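Local coordinates for protein PlaB phospholipase (Legionella pneumophila, PDB 6ZTH) that probably hydrolyses phospholipids and binds NAD(+) at sites that residues of two subunits build together, at residues D[340-345]-D[392-397]; D[371-376]-D[398-403]; D[360-365]-D[413-418]. All coordinates share one frame; numbering follows the deposited sequence.

The three contacts lie in the C-terminal half of the chain, their centres about 13 Å apart in every pairing. Contact 1 joins two strands of a mixed sheet, and contact 3 joins two strands of a separate three-stranded antiparallel sheet. Contact 2 sets the loop after strand 360-364 against helix 397-404, which directly follows strand 391-396 of contact 1 and precedes strand 413-417 of contact 3. Along the chain contact 2 is nested within contact 3, whereas contact 1 interlaces with both. Leucine, phenylalanine and methionine side chains fill the junctions between them. Contacts 2 and 3 hold the same NAD beside the second subunit, and contact 1 touches another NAD.

Contact 1. Residues D[340-345]-D[392-397]; sequences YSMIIF and TYFLDY. With NAD (nicotinamide-adenine-dinucleotide), chain K.
Ile-343 and Leu-395 meet methyl to methyl in a tight part of the apolar packing, their CD1 atoms 3.4 Å apart, closer than usual van der Waals contact. The extended outer torsion of Ile-343 (chi2 -172°) carries that methyl out to its partner. On the other face of the sheet, the selenium of Met-342, a selenomethionine, lies 3.4 Å from Thr-392 CG2 and 3.6 Å from Phe-394 CD1, approaching the ring obliquely in a Met-aromatic contact. The Phe-394 ring, which also makes a cation-pi contact with Arg-222, sets its CZ 3.6 Å from Tyr-340 CB. The two rings themselves hardly stack: their planes are nearly parallel but slid apart. Between these two faces runs an antiparallel strand pair inside a mixed sheet, in which Ser-341 with Leu-395 and Ile-343 with Tyr-393 each exchange two backbone hydrogen bonds. Strand 451-463 extends the sheet beyond 340-349, and strand 378-383 beyond 391-396. Towards the partly exposed Tyr-397 the packing thins out, its CB 3.7 Å from Ser-341 OG, a hydroxyl hydrogen-bonded to His-448 O. Asp-396 N-caps the helix that starts there, through OD1 to Ile-399 N. At the far end the Tyr-393 ring leads away from strand 340-345, and its OH accepts a nearly straight hydrogen bond from adenine N6A of an NAD (3.0 Å, 169°).

Contact 2. Residues D[371-376]-D[398-403]; sequences QALPAG and DIMEGG. With NAD (nicotinamide-adenine-dinucleotide), chain G.
Leu-373, Pro-374, Ala-375 and Gly-376 lean on one side of helix 397-404, meeting Ile-399, Met-400 and Gly-403 without a single hydrogen bond between the two segments. The loop enters at Gln-371, whose backbone passes the nicotinamide ribose of an NAD, with CA 3.2 Å from O3D; its carbonyl O is hydrogen-bonded to Arg-333 of the second subunit. Leu-373 faces two ways. Its N gives a weak hydrogen bond to the ribose O3D (3.3 Å), while its CD1 lies 3.6 Å from CE of Met-400, a selenomethionine whose chain bends at chi3 (49°) to bring that methyl round; the two side chains cross at a slant, and both also touch Leu-413. Pro-374 then sets the flank of its ring on the helix backbone, CG being 3.9 Å from Gly-403 CA and CB 3.8 Å from Ile-399 O. The bare backbone of Gly-403 is what allows the ring so near. Ala-375 turns its methyl away from the helix, yet its carbonyl O touches Ile-399 CG2 at 3.3 Å. At Gly-376 the backbone takes a positive phi (92°), and the amide N donates a straight hydrogen bond of 2.8 Å to the phosphate oxygen O2N. The helix thus backs the loop, while the loop amides serve the ligand from its other flank. Together with Ala-207 and Arg-202 of the second subunit, whose carbonyl oxygens also bind this NAD, they form an intersubunit dinucleotide site in which a loop amide grips the pyrophosphate.

Contact 3. Residues D[360-365]-D[413-418]; sequences LYLTAG and LGFRVK. With NAD (nicotinamide-adenine-dinucleotide), chain G.
Thr-363 and Gly-414 exchange two backbone hydrogen bonds, a short one from Gly-414 N to Thr-363 O (2.6 Å) and a longer one from Thr-363 N to Gly-414 O (3.0 Å), whose donor stands well above the carbonyl plane. Tyr-361 and Arg-416 form the next hydrogen-bonded pair. The charged groups find partners nearby: Arg-416 NH1 forms a salt bridge with Glu-370 and Lys-418 NZ with Asp-359. These strands belong to a three-stranded antiparallel sheet, with 413-417 in the middle and 360-364 outermost within the chain. Leu-362, in a non-hydrogen-bonded pair with Phe-415, turns its N and O away from 413-417 to the adenine of an NAD, accepting a 2.7 Å hydrogen bond from N6A at its O and giving a weak one from its N to N1A. Over one face of the Arg-416 guanidinium, towards its rim, lies Thr-363 CG2, 3.6 Å from NH2. Lys-418 bends at chi3 (-108°) to bring its CE within 3.2 Å of Tyr-361 CE1 and its NZ to the ring edge; the tyrosine OH is hydrogen-bonded to Asp-206 of the second subunit. On the sheet face opposite Tyr-361, Thr-363 and Arg-416, Leu-362 CG meets the edge of the Phe-415 ring, 3.8 Å from CE1, the two side chains running alongside each other.

Contact 1. Residues D[340-345]-D[392-397]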
loop_
_atom_site.group_PDB
_atom_site.type_symbol
_atom_site.label_atom_id
_atom_site.label_comp_id
_atom_site.label_asym_id
_atom_site.label_seq_id
_atom_site.Cartn_x
_atom_site.Cartn_y
_atom_site.Cartn_z
ATOM N N TYR D 340 -24.012 -16.735 21.002
ATOM C CA TYR D 340 -22.625 -16.592 20.590
ATOM C C TYR D 340 -21.889 -15.644 21.524
ATOM O O TYR D 340 -22.495 -14.872 22.270
ATOM C CB TYR D 340 -22.530 -16.078 19.146
ATOM C CG TYR D 340 -23.301 -16.915 18.150
ATOM C CD1 TYR D 340 -24.679 -16.793 18.026
ATOM C CD2 TYR D 340 -22.650 -17.829 17.335
ATOM C CE1 TYR D 340 -25.385 -17.560 17.118
ATOM C CE2 TYR D 340 -23.347 -18.599 16.424
ATOM C CZ TYR D 340 -24.715 -18.460 16.319
ATOM O OH TYR D 340 -25.413 -19.225 15.413
ATOM N N SER D 341 -20.560 -15.715 21.465
ATOM C CA SER D 341 -19.685 -14.864 22.255
ATOM C C SER D 341 -18.610 -14.274 21.355
ATOM O O SER D 341 -18.181 -14.898 20.379
ATOM C CB SER D 341 -19.030 -15.639 23.405
ATOM O OG SER D 341 -20.005 -16.272 24.212
HETATM N N MSE D 342 -18.179 -13.065 21.697
HETATM C CA MSE D 342 -17.155 -12.363 20.935
HETATM C C MSE D 342 -15.887 -12.177 21.763
HETATM O O MSE D 342 -15.937 -11.661 22.877
HETATM C CB MSE D 342 -17.685 -11.002 20.479
HETATM C CG MSE D 342 -16.771 -10.263 19.521
HETATM SE SE MSE D 342 -17.437 -10.309 17.697
HETATM C CE MSE D 342 -18.339 -8.584 17.642
ATOM N N ILE D 343 -14.750 -12.604 21.221
ATOM C CA ILE D 343 -13.448 -12.373 21.836
ATOM C C ILE D 343 -12.714 -11.333 21.003
ATOM O O ILE D 343 -12.596 -11.476 19.780
ATOM C CB ILE D 343 -12.623 -13.666 21.942
ATOM C CG1 ILE D 343 -13.465 -14.797 22.531
ATOM C CG2 ILE D 343 -11.390 -13.429 22.800
ATOM C CD1 ILE D 343 -12.670 -16.055 22.838
ATOM N N ILE D 344 -12.220 -10.291 21.664
ATOM C CA ILE D 344 -11.483 -9.210 21.022
ATOM C C ILE D 344 -10.065 -9.243 21.573
ATOM O O ILE D 344 -9.832 -8.857 22.726
ATOM C CB ILE D 344 -12.147 -7.846 21.254
ATOM C CG1 ILE D 344 -13.468 -7.780 20.481
ATOM C CG2 ILE D 344 -11.212 -6.723 20.844
ATOM C CD1 ILE D 344 -14.292 -6.535 20.745
ATOM N N PHE D 345 -9.121 -9.700 20.753
ATOM C CA PHE D 345 -7.746 -9.901 21.189
ATOM C C PHE D 345 -6.895 -8.679 20.871
ATOM O O PHE D 345 -6.838 -8.235 19.719
ATOM C CB PHE D 345 -7.142 -11.135 20.512
ATOM C CG PHE D 345 -7.493 -12.430 21.182
ATOM C CD1 PHE D 345 -7.056 -12.704 22.467
ATOM C CD2 PHE D 345 -8.258 -13.376 20.524
ATOM C CE1 PHE D 345 -7.381 -13.896 23.086
ATOM C CE2 PHE D 345 -8.585 -14.568 21.137
ATOM C CZ PHE D 345 -8.144 -14.830 22.418
ATOM N N THR D 392 -10.497 -10.326 16.318
ATOM C CA THR D 392 -11.829 -10.533 16.871
ATOM C C THR D 392 -12.352 -11.884 16.400
ATOM O O THR D 392 -12.517 -12.106 15.196
ATOM C CB THR D 392 -12.784 -9.415 16.454
ATOM O OG1 THR D 392 -12.266 -8.152 16.890
ATOM C CG2 THR D 392 -14.157 -9.637 17.071
ATOM N N TYR D 393 -12.605 -12.778 17.350
ATOM C CA TYR D 393 -13.170 -14.089 17.070
ATOM C C TYR D 393 -14.650 -14.090 17.435
ATOM O O TYR D 393 -15.042 -13.554 18.474
ATOM C CB TYR D 393 -12.439 -15.177 17.856
ATOM C CG TYR D 393 -11.490 -16.015 17.028
ATOM C CD1 TYR D 393 -10.289 -15.494 16.568
ATOM C CD2 TYR D 393 -11.795 -17.333 16.712
ATOM C CE1 TYR D 393 -9.419 -16.262 15.813
ATOM C CE2 TYR D 393 -10.933 -18.107 15.961
ATOM C CZ TYR D 393 -9.748 -17.567 15.512
ATOM O OH TYR D 393 -8.891 -18.340 14.761
ATOM N N PHE D 394 -15.468 -14.690 16.573
ATOM C CA PHE D 394 -16.894 -14.863 16.825
ATOM C C PHE D 394 -17.177 -16.354 16.940
ATOM O O PHE D 394 -16.929 -17.110 15.992
ATOM C CB PHE D 394 -17.737 -14.228 15.719
ATOM C CG PHE D 394 -19.151 -13.927 16.133
ATOM C CD1 PHE D 394 -19.419 -13.248 17.313
ATOM C CD2 PHE D 394 -20.215 -14.320 15.340
ATOM C CE1 PHE D 394 -20.719 -12.973 17.693
ATOM C CE2 PHE D 394 -21.517 -14.046 15.713
ATOM C CZ PHE D 394 -21.769 -13.372 16.891
ATOM N N LEU D 395 -17.701 -16.770 18.090
ATOM C CA LEU D 395 -17.810 -18.176 18.440
ATOM C C LEU D 395 -19.224 -18.502 18.895
ATOM O O LEU D 395 -19.946 -17.643 19.406
ATOM C CB LEU D 395 -16.817 -18.545 19.555
ATOM C CG LEU D 395 -15.481 -17.802 19.545
ATOM C CD1 LEU D 395 -14.797 -17.892 20.899
ATOM C CD2 LEU D 395 -14.576 -18.355 18.459
ATOM N N ASP D 396 -19.609 -19.763 18.707
ATOM C CA ASP D 396 -20.906 -20.260 19.152
ATOM C C ASP D 396 -20.764 -20.765 20.582
ATOM O O ASP D 396 -20.061 -21.748 20.832
ATOM C CB ASP D 396 -21.409 -21.366 18.228
ATOM C CG ASP D 396 -22.875 -21.680 18.444
ATOM O OD1 ASP D 396 -23.223 -22.179 19.536
ATOM O OD2 ASP D 396 -23.680 -21.431 17.524
ATOM N N TYR D 397 -21.437 -20.101 21.521
ATOM C CA TYR D 397 -21.300 -20.476 22.924
ATOM C C TYR D 397 -21.943 -21.828 23.208
ATOM O O TYR D 397 -21.375 -22.650 23.937
ATOM C CB TYR D 397 -21.910 -19.396 23.818
ATOM C CG TYR D 397 -21.922 -19.760 25.285
ATOM C CD1 TYR D 397 -20.846 -19.451 26.107
ATOM C CD2 TYR D 397 -23.008 -20.416 25.847
ATOM C CE1 TYR D 397 -20.854 -19.786 27.449
ATOM C CE2 TYR D 397 -23.023 -20.755 27.185
ATOM C CZ TYR D 397 -21.945 -20.440 27.981
ATOM O OH TYR D 397 -21.966 -20.776 29.315
HETATM P PA NAD K . -8.810 -14.302 7.144
HETATM O O1A NAD K . -10.008 -13.416 6.963
HETATM O O2A NAD K . -9.253 -15.642 7.692
HETATM O O5B NAD K . -7.768 -13.593 8.187
HETATM C C5B NAD K . -7.271 -12.303 7.868
HETATM C C4B NAD K . -5.912 -12.066 8.655
HETATM O O4B NAD K . -6.149 -12.433 10.152
HETATM C C3B NAD K . -5.005 -12.838 8.228
HETATM O O3B NAD K . -3.722 -12.126 8.200
HETATM C C2B NAD K . -4.916 -14.102 9.307
HETATM O O2B NAD K . -3.599 -14.735 9.256
HETATM C C1B NAD K . -5.110 -13.533 10.446
HETATM N N9A NAD K . -5.585 -14.516 11.486
HETATM C C8A NAD K . -6.755 -15.147 11.350
HETATM N N7A NAD K . -6.906 -15.958 12.414
HETATM C C5A NAD K . -5.826 -15.815 13.207
HETATM C C6A NAD K . -5.458 -16.390 14.417
HETATM N N6A NAD K . -6.141 -17.386 15.269
HETATM N N1A NAD K . -4.311 -16.049 14.980
HETATM C C2A NAD K . -3.497 -15.141 14.384
HETATM N N3A NAD K . -3.849 -14.573 13.200
HETATM C C4A NAD K . -5.013 -14.921 12.627
HETATM O O3 NAD K . -8.059 -14.521 5.678
HETATM P PN NAD K . -6.693 -15.411 5.471
HETATM O O1N NAD K . -6.522 -16.345 6.644
HETATM O O2N NAD K . -5.488 -14.488 5.384
HETATM O O5D NAD K . -6.819 -16.288 4.063
HETATM C C5D NAD K . -6.754 -15.604 2.826
HETATM C C4D NAD K . -7.910 -16.030 1.935
HETATM O O4D NAD K . -8.040 -17.329 1.958
HETATM C C3D NAD K . -9.336 -15.390 2.490
HETATM O O3D NAD K . -10.246 -15.150 1.336
HETATM C C2D NAD K . -9.820 -16.251 3.239
HETATM O O2D NAD K . -11.325 -16.114 3.331
HETATM C C1D NAD K . -9.422 -17.607 2.502
HETATM N N1N NAD K . -9.393 -18.650 3.339
HETATM C C2N NAD K . -8.257 -18.954 4.019
HETATM C C3N NAD K . -8.232 -20.058 4.883
HETATM C C7N NAD K . -6.926 -20.411 5.664
HETATM O O7N NAD K . -6.594 -21.535 5.776
HETATM N N7N NAD K . -6.102 -19.342 6.258
HETATM C C4N NAD K . -9.354 -20.822 5.044
HETATM C C5N NAD K . -10.491 -20.515 4.362
HETATM C C6N NAD K . -10.511 -19.414 3.496
#

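Contact 2. Residues D[371-376]-D[398-403]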
loop_
_atom_site.group_PDB
_atom_site.type_symbol
_atom_site.label_atom_id
_atom_site.label_comp_id
_atom_site.label_asym_id
_atom_site.label_seq_id
_atom_site.Cartn_x
_atom_site.Cartn_y
_atom_site.Cartn_z
ATOM N N GLN D 371 -6.231 -28.778 18.810
ATOM C CA GLN D 371 -6.973 -29.644 17.904
ATOM C C GLN D 371 -8.123 -30.370 18.593
ATOM O O GLN D 371 -8.609 -31.380 18.068
ATOM C CB GLN D 371 -6.026 -30.655 17.255
ATOM C CG GLN D 371 -5.126 -30.054 16.188
ATOM C CD GLN D 371 -4.518 -31.100 15.274
ATOM O OE1 GLN D 371 -4.559 -32.295 15.561
ATOM N NE2 GLN D 371 -3.947 -30.649 14.163
ATOM N N ALA D 372 -8.576 -29.874 19.745
ATOM C CA ALA D 372 -9.648 -30.507 20.496
ATOM C C ALA D 372 -10.888 -29.632 20.635
ATOM O O ALA D 372 -11.847 -30.049 21.294
ATOM C CB ALA D 372 -9.152 -30.904 21.894
ATOM N N LEU D 373 -10.906 -28.441 20.041
ATOM C CA LEU D 373 -12.071 -27.576 20.157
ATOM C C LEU D 373 -13.305 -28.296 19.620
ATOM O O LEU D 373 -13.212 -29.074 18.665
ATOM C CB LEU D 373 -11.840 -26.273 19.399
ATOM C CG LEU D 373 -11.283 -25.094 20.203
ATOM C CD1 LEU D 373 -12.337 -24.530 21.150
ATOM C CD2 LEU D 373 -10.033 -25.498 20.974
ATOM N N PRO D 374 -14.479 -28.071 20.211
ATOM C CA PRO D 374 -15.682 -28.765 19.732
ATOM C C PRO D 374 -16.007 -28.385 18.293
ATOM O O PRO D 374 -15.882 -27.227 17.893
ATOM C CB PRO D 374 -16.782 -28.306 20.699
ATOM C CG PRO D 374 -16.057 -27.788 21.899
ATOM C CD PRO D 374 -14.777 -27.207 21.373
ATOM N N ALA D 375 -16.433 -29.380 17.516
ATOM C CA ALA D 375 -16.746 -29.152 16.111
ATOM C C ALA D 375 -17.902 -28.169 15.972
ATOM O O ALA D 375 -18.971 -28.358 16.558
ATOM C CB ALA D 375 -17.091 -30.475 15.428
ATOM N N GLY D 376 -17.684 -27.122 15.180
ATOM C CA GLY D 376 -18.652 -26.058 15.038
ATOM C C GLY D 376 -18.461 -24.897 15.985
ATOM O O GLY D 376 -19.326 -24.014 16.038
ATOM N N ASP D 398 -23.128 -22.080 22.647
ATOM C CA ASP D 398 -23.845 -23.312 22.961
ATOM C C ASP D 398 -23.067 -24.538 22.497
ATOM O O ASP D 398 -22.873 -25.490 23.260
ATOM C CB ASP D 398 -25.235 -23.286 22.326
ATOM C CG ASP D 398 -26.214 -22.433 23.104
ATOM O OD1 ASP D 398 -26.318 -22.613 24.337
ATOM O OD2 ASP D 398 -26.881 -21.581 22.482
ATOM N N ILE D 399 -22.615 -24.532 21.241
ATOM C CA ILE D 399 -21.856 -25.669 20.725
ATOM C C ILE D 399 -20.600 -25.889 21.556
ATOM O O ILE D 399 -20.221 -27.032 21.846
ATOM C CB ILE D 399 -21.525 -25.462 19.231
ATOM C CG1 ILE D 399 -22.821 -25.226 18.448
ATOM C CG2 ILE D 399 -20.724 -26.649 18.699
ATOM C CD1 ILE D 399 -22.779 -25.633 16.987
HETATM N N MSE D 400 -19.935 -24.809 21.952
HETATM C CA MSE D 400 -18.709 -24.909 22.734
HETATM C C MSE D 400 -18.990 -25.392 24.152
HETATM O O MSE D 400 -18.412 -26.378 24.610
HETATM C CB MSE D 400 -17.995 -23.558 22.785
HETATM C CG MSE D 400 -17.389 -23.135 21.464
HETATM SE SE MSE D 400 -15.896 -21.893 21.664
HETATM C CE MSE D 400 -14.854 -22.846 23.012
ATOM N N GLU D 401 -19.874 -24.676 24.849
ATOM C CA GLU D 401 -20.247 -25.083 26.199
ATOM C C GLU D 401 -20.777 -26.511 26.211
ATOM O O GLU D 401 -20.534 -27.264 27.162
ATOM C CB GLU D 401 -21.287 -24.117 26.767
ATOM C CG GLU D 401 -21.494 -24.245 28.267
ATOM C CD GLU D 401 -22.684 -25.118 28.624
ATOM O OE1 GLU D 401 -23.602 -25.258 27.789
ATOM O OE2 GLU D 401 -22.700 -25.668 29.745
ATOM N N GLY D 402 -21.496 -26.907 25.160
ATOM C CA GLY D 402 -21.972 -28.277 25.084
ATOM C C GLY D 402 -20.843 -29.281 24.951
ATOM O O GLY D 402 -20.873 -30.348 25.569
ATOM N N GLY D 403 -19.827 -28.950 24.150
ATOM C CA GLY D 403 -18.723 -29.866 23.934
ATOM C C GLY D 403 -17.640 -29.819 24.988
ATOM O O GLY D 403 -16.865 -30.775 25.101
HETATM P PA NAD G . -12.353 -25.680 11.439
HETATM O O1A NAD G . -11.231 -26.610 11.801
HETATM O O2A NAD G . -12.652 -25.791 9.959
HETATM O O5B NAD G . -11.918 -24.148 11.810
HETATM C C5B NAD G . -12.744 -23.087 11.368
HETATM C C4B NAD G . -11.951 -21.720 11.476
HETATM O O4B NAD G . -11.349 -21.579 12.908
HETATM C C3B NAD G . -10.951 -21.702 10.700
HETATM O O3B NAD G . -10.653 -20.318 10.321
HETATM C C2B NAD G . -9.683 -22.331 11.583
HETATM O O2B NAD G . -8.414 -21.896 10.983
HETATM C C1B NAD G . -9.824 -21.817 12.737
HETATM N N9A NAD G . -9.350 -22.658 13.910
HETATM C C8A NAD G . -9.502 -23.990 13.906
HETATM N N7A NAD G . -8.994 -24.468 15.054
HETATM C C5A NAD G . -8.541 -23.426 15.776
HETATM C C6A NAD G . -7.934 -23.352 17.022
HETATM N N6A NAD G . -7.581 -24.419 17.982
HETATM N N1A NAD G . -7.579 -22.176 17.515
HETATM C C2A NAD G . -7.807 -21.041 16.801
HETATM N N3A NAD G . -8.402 -21.109 15.576
HETATM C C4A NAD G . -8.765 -22.306 15.074
HETATM O O3 NAD G . -13.703 -26.063 12.320
HETATM P PN NAD G . -13.851 -27.417 13.233
HETATM O O1N NAD G . -13.793 -28.635 12.345
HETATM O O2N NAD G . -15.186 -27.362 13.955
HETATM O O5D NAD G . -12.625 -27.479 14.351
HETATM C C5D NAD G . -12.851 -28.216 15.537
HETATM C C4D NAD G . -11.541 -28.828 16.003
HETATM O O4D NAD G . -11.214 -29.820 15.227
HETATM C C3D NAD G . -10.344 -27.688 15.908
HETATM O O3D NAD G . -9.471 -27.806 17.112
HETATM C C2D NAD G . -9.693 -27.942 14.881
HETATM O O2D NAD G . -8.247 -27.518 15.078
HETATM C C1D NAD G . -9.824 -29.523 14.719
HETATM N N1N NAD G . -9.709 -29.943 13.447
HETATM C C2N NAD G . -8.737 -30.844 13.133
HETATM C C3N NAD G . -8.599 -31.302 11.814
HETATM C C7N NAD G . -7.471 -32.324 11.463
HETATM O O7N NAD G . -7.475 -32.871 10.421
HETATM N N7N NAD G . -6.396 -32.598 12.436
HETATM C C4N NAD G . -9.442 -30.846 10.840
HETATM C C5N NAD G . -10.418 -29.949 11.156
HETATM C C6N NAD G . -10.556 -29.497 12.476
#

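Contact 3. Residues D[360-365]-D[413-418]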
loop_
_atom_site.group_PDB
_atom_site.type_symbol
_atom_site.label_atom_id
_atom_site.label_comp_id
_atom_site.label_asym_id
_atom_site.label_seq_id
_atom_site.Cartn_x
_atom_site.Cartn_y
_atom_site.Cartn_z
ATOM N N LEU D 360 -2.706 -17.360 17.099
ATOM C CA LEU D 360 -3.508 -17.510 18.302
ATOM C C LEU D 360 -4.330 -18.779 18.191
ATOM O O LEU D 360 -5.060 -18.962 17.212
ATOM C CB LEU D 360 -4.407 -16.290 18.480
ATOM C CG LEU D 360 -5.215 -16.228 19.768
ATOM C CD1 LEU D 360 -5.161 -14.825 20.338
ATOM C CD2 LEU D 360 -6.641 -16.664 19.489
ATOM N N TYR D 361 -4.203 -19.655 19.186
ATOM C CA TYR D 361 -4.940 -20.910 19.220
ATOM C C TYR D 361 -5.795 -20.960 20.474
ATOM O O TYR D 361 -5.271 -20.894 21.592
ATOM C CB TYR D 361 -4.000 -22.117 19.196
ATOM C CG TYR D 361 -3.199 -22.255 17.934
ATOM C CD1 TYR D 361 -2.033 -21.532 17.759
ATOM C CD2 TYR D 361 -3.599 -23.111 16.916
ATOM C CE1 TYR D 361 -1.292 -21.647 16.613
ATOM C CE2 TYR D 361 -2.857 -23.234 15.762
ATOM C CZ TYR D 361 -1.705 -22.500 15.619
ATOM O OH TYR D 361 -0.953 -22.609 14.475
ATOM N N LEU D 362 -7.106 -21.071 20.289
ATOM C CA LEU D 362 -7.972 -21.524 21.365
ATOM C C LEU D 362 -7.739 -23.014 21.574
ATOM O O LEU D 362 -7.685 -23.783 20.608
ATOM C CB LEU D 362 -9.432 -21.258 21.028
ATOM C CG LEU D 362 -9.938 -19.830 21.224
ATOM C CD1 LEU D 362 -9.369 -18.900 20.173
ATOM C CD2 LEU D 362 -11.458 -19.822 21.181
ATOM N N THR D 363 -7.587 -23.424 22.827
ATOM C CA THR D 363 -7.359 -24.822 23.158
ATOM C C THR D 363 -8.341 -25.241 24.240
ATOM O O THR D 363 -8.743 -24.435 25.084
ATOM C CB THR D 363 -5.919 -25.066 23.623
ATOM O OG1 THR D 363 -5.795 -24.727 25.009
ATOM C CG2 THR D 363 -4.945 -24.227 22.808
ATOM N N ALA D 364 -8.731 -26.512 24.200
ATOM C CA ALA D 364 -9.712 -27.044 25.131
ATOM C C ALA D 364 -9.405 -28.515 25.376
ATOM O O ALA D 364 -8.457 -29.077 24.820
ATOM C CB ALA D 364 -11.136 -26.854 24.598
ATOM N N GLY D 365 -10.225 -29.138 26.216
ATOM C CA GLY D 365 -10.039 -30.520 26.578
ATOM C C GLY D 365 -8.883 -30.702 27.537
ATOM O O GLY D 365 -8.127 -29.768 27.825
ATOM N N LEU D 413 -10.707 -24.574 28.858
ATOM C CA LEU D 413 -10.515 -23.693 27.715
ATOM C C LEU D 413 -9.329 -22.783 27.993
ATOM O O LEU D 413 -9.251 -22.171 29.063
ATOM C CB LEU D 413 -11.768 -22.859 27.433
ATOM C CG LEU D 413 -11.729 -22.095 26.107
ATOM C CD1 LEU D 413 -12.111 -23.006 24.950
ATOM C CD2 LEU D 413 -12.639 -20.881 26.166
ATOM N N GLY D 414 -8.414 -22.690 27.028
ATOM C CA GLY D 414 -7.216 -21.895 27.186
ATOM C C GLY D 414 -6.852 -21.169 25.907
ATOM O O GLY D 414 -7.576 -21.221 24.910
ATOM N N PHE D 415 -5.709 -20.485 25.959
ATOM C CA PHE D 415 -5.190 -19.722 24.834
ATOM C C PHE D 415 -3.719 -20.049 24.631
ATOM O O PHE D 415 -2.999 -20.377 25.578
ATOM C CB PHE D 415 -5.358 -18.210 25.053
ATOM C CG PHE D 415 -6.787 -17.767 25.147
ATOM C CD1 PHE D 415 -7.683 -18.062 24.135
ATOM C CD2 PHE D 415 -7.237 -17.058 26.247
ATOM C CE1 PHE D 415 -9.002 -17.660 24.216
ATOM C CE2 PHE D 415 -8.555 -16.650 26.334
ATOM C CZ PHE D 415 -9.440 -16.952 25.316
ATOM N N ARG D 416 -3.278 -19.957 23.378
ATOM C CA ARG D 416 -1.876 -20.162 23.027
ATOM C C ARG D 416 -1.502 -19.153 21.949
ATOM O O ARG D 416 -2.020 -19.221 20.831
ATOM C CB ARG D 416 -1.627 -21.594 22.548
ATOM C CG ARG D 416 -0.226 -21.810 22.003
ATOM C CD ARG D 416 0.073 -23.279 21.711
ATOM N NE ARG D 416 -0.511 -24.185 22.694
ATOM C CZ ARG D 416 -1.398 -25.141 22.415
ATOM N NH1 ARG D 416 -1.822 -25.335 21.171
ATOM N NH2 ARG D 416 -1.862 -25.907 23.390
ATOM N N VAL D 417 -0.612 -18.219 22.285
ATOM C CA VAL D 417 -0.084 -17.244 21.338
ATOM C C VAL D 417 1.407 -17.499 21.173
ATOM O O VAL D 417 2.106 -17.794 22.150
ATOM C CB VAL D 417 -0.348 -15.794 21.801
ATOM C CG1 VAL D 417 0.740 -15.317 22.744
ATOM C CG2 VAL D 417 -0.446 -14.864 20.603
ATOM N N LYS D 418 1.894 -17.391 19.938
ATOM C CA LYS D 418 3.285 -17.698 19.622
ATOM C C LYS D 418 4.154 -16.451 19.499
ATOM O O LYS D 418 5.265 -16.427 20.033
ATOM C CB LYS D 418 3.353 -18.523 18.330
ATOM C CG LYS D 418 3.036 -19.999 18.550
ATOM C CD LYS D 418 3.221 -20.840 17.298
ATOM C CE LYS D 418 1.902 -21.265 16.730
ATOM N NZ LYS D 418 1.543 -20.273 15.720
HETATM P PA NAD G . -12.353 -25.680 11.439
HETATM O O1A NAD G . -11.231 -26.610 11.801
HETATM O O2A NAD G . -12.652 -25.791 9.959
HETATM O O5B NAD G . -11.918 -24.148 11.810
HETATM C C5B NAD G . -12.744 -23.087 11.368
HETATM C C4B NAD G . -11.951 -21.720 11.476
HETATM O O4B NAD G . -11.349 -21.579 12.908
HETATM C C3B NAD G . -10.951 -21.702 10.700
HETATM O O3B NAD G . -10.653 -20.318 10.321
HETATM C C2B NAD G . -9.683 -22.331 11.583
HETATM O O2B NAD G . -8.414 -21.896 10.983
HETATM C C1B NAD G . -9.824 -21.817 12.737
HETATM N N9A NAD G . -9.350 -22.658 13.910
HETATM C C8A NAD G . -9.502 -23.990 13.906
HETATM N N7A NAD G . -8.994 -24.468 15.054
HETATM C C5A NAD G . -8.541 -23.426 15.776
HETATM C C6A NAD G . -7.934 -23.352 17.022
HETATM N N6A NAD G . -7.581 -24.419 17.982
HETATM N N1A NAD G . -7.579 -22.176 17.515
HETATM C C2A NAD G . -7.807 -21.041 16.801
HETATM N N3A NAD G . -8.402 -21.109 15.576
HETATM C C4A NAD G . -8.765 -22.306 15.074
HETATM O O3 NAD G . -13.703 -26.063 12.320
HETATM P PN NAD G . -13.851 -27.417 13.233
HETATM O O1N NAD G . -13.793 -28.635 12.345
HETATM O O2N NAD G . -15.186 -27.362 13.955
HETATM O O5D NAD G . -12.625 -27.479 14.351
HETATM C C5D NAD G . -12.851 -28.216 15.537
HETATM C C4D NAD G . -11.541 -28.828 16.003
HETATM O O4D NAD G . -11.214 -29.820 15.227
HETATM C C3D NAD G . -10.344 -27.688 15.908
HETATM O O3D NAD G . -9.471 -27.806 17.112
HETATM C C2D NAD G . -9.693 -27.942 14.881
HETATM O O2D NAD G . -8.247 -27.518 15.078
HETATM C C1D NAD G . -9.824 -29.523 14.719
HETATM N N1N NAD G . -9.709 -29.943 13.447
HETATM C C2N NAD G . -8.737 -30.844 13.133
HETATM C C3N NAD G . -8.599 -31.302 11.814
HETATM C C7N NAD G . -7.471 -32.324 11.463
HETATM O O7N NAD G . -7.475 -32.871 10.421
HETATM N N7N NAD G . -6.396 -32.598 12.436
HETATM C C4N NAD G . -9.442 -30.846 10.840
HETATM C C5N NAD G . -10.418 -29.949 11.156
HETATM C C6N NAD G . -10.556 -29.497 12.476
#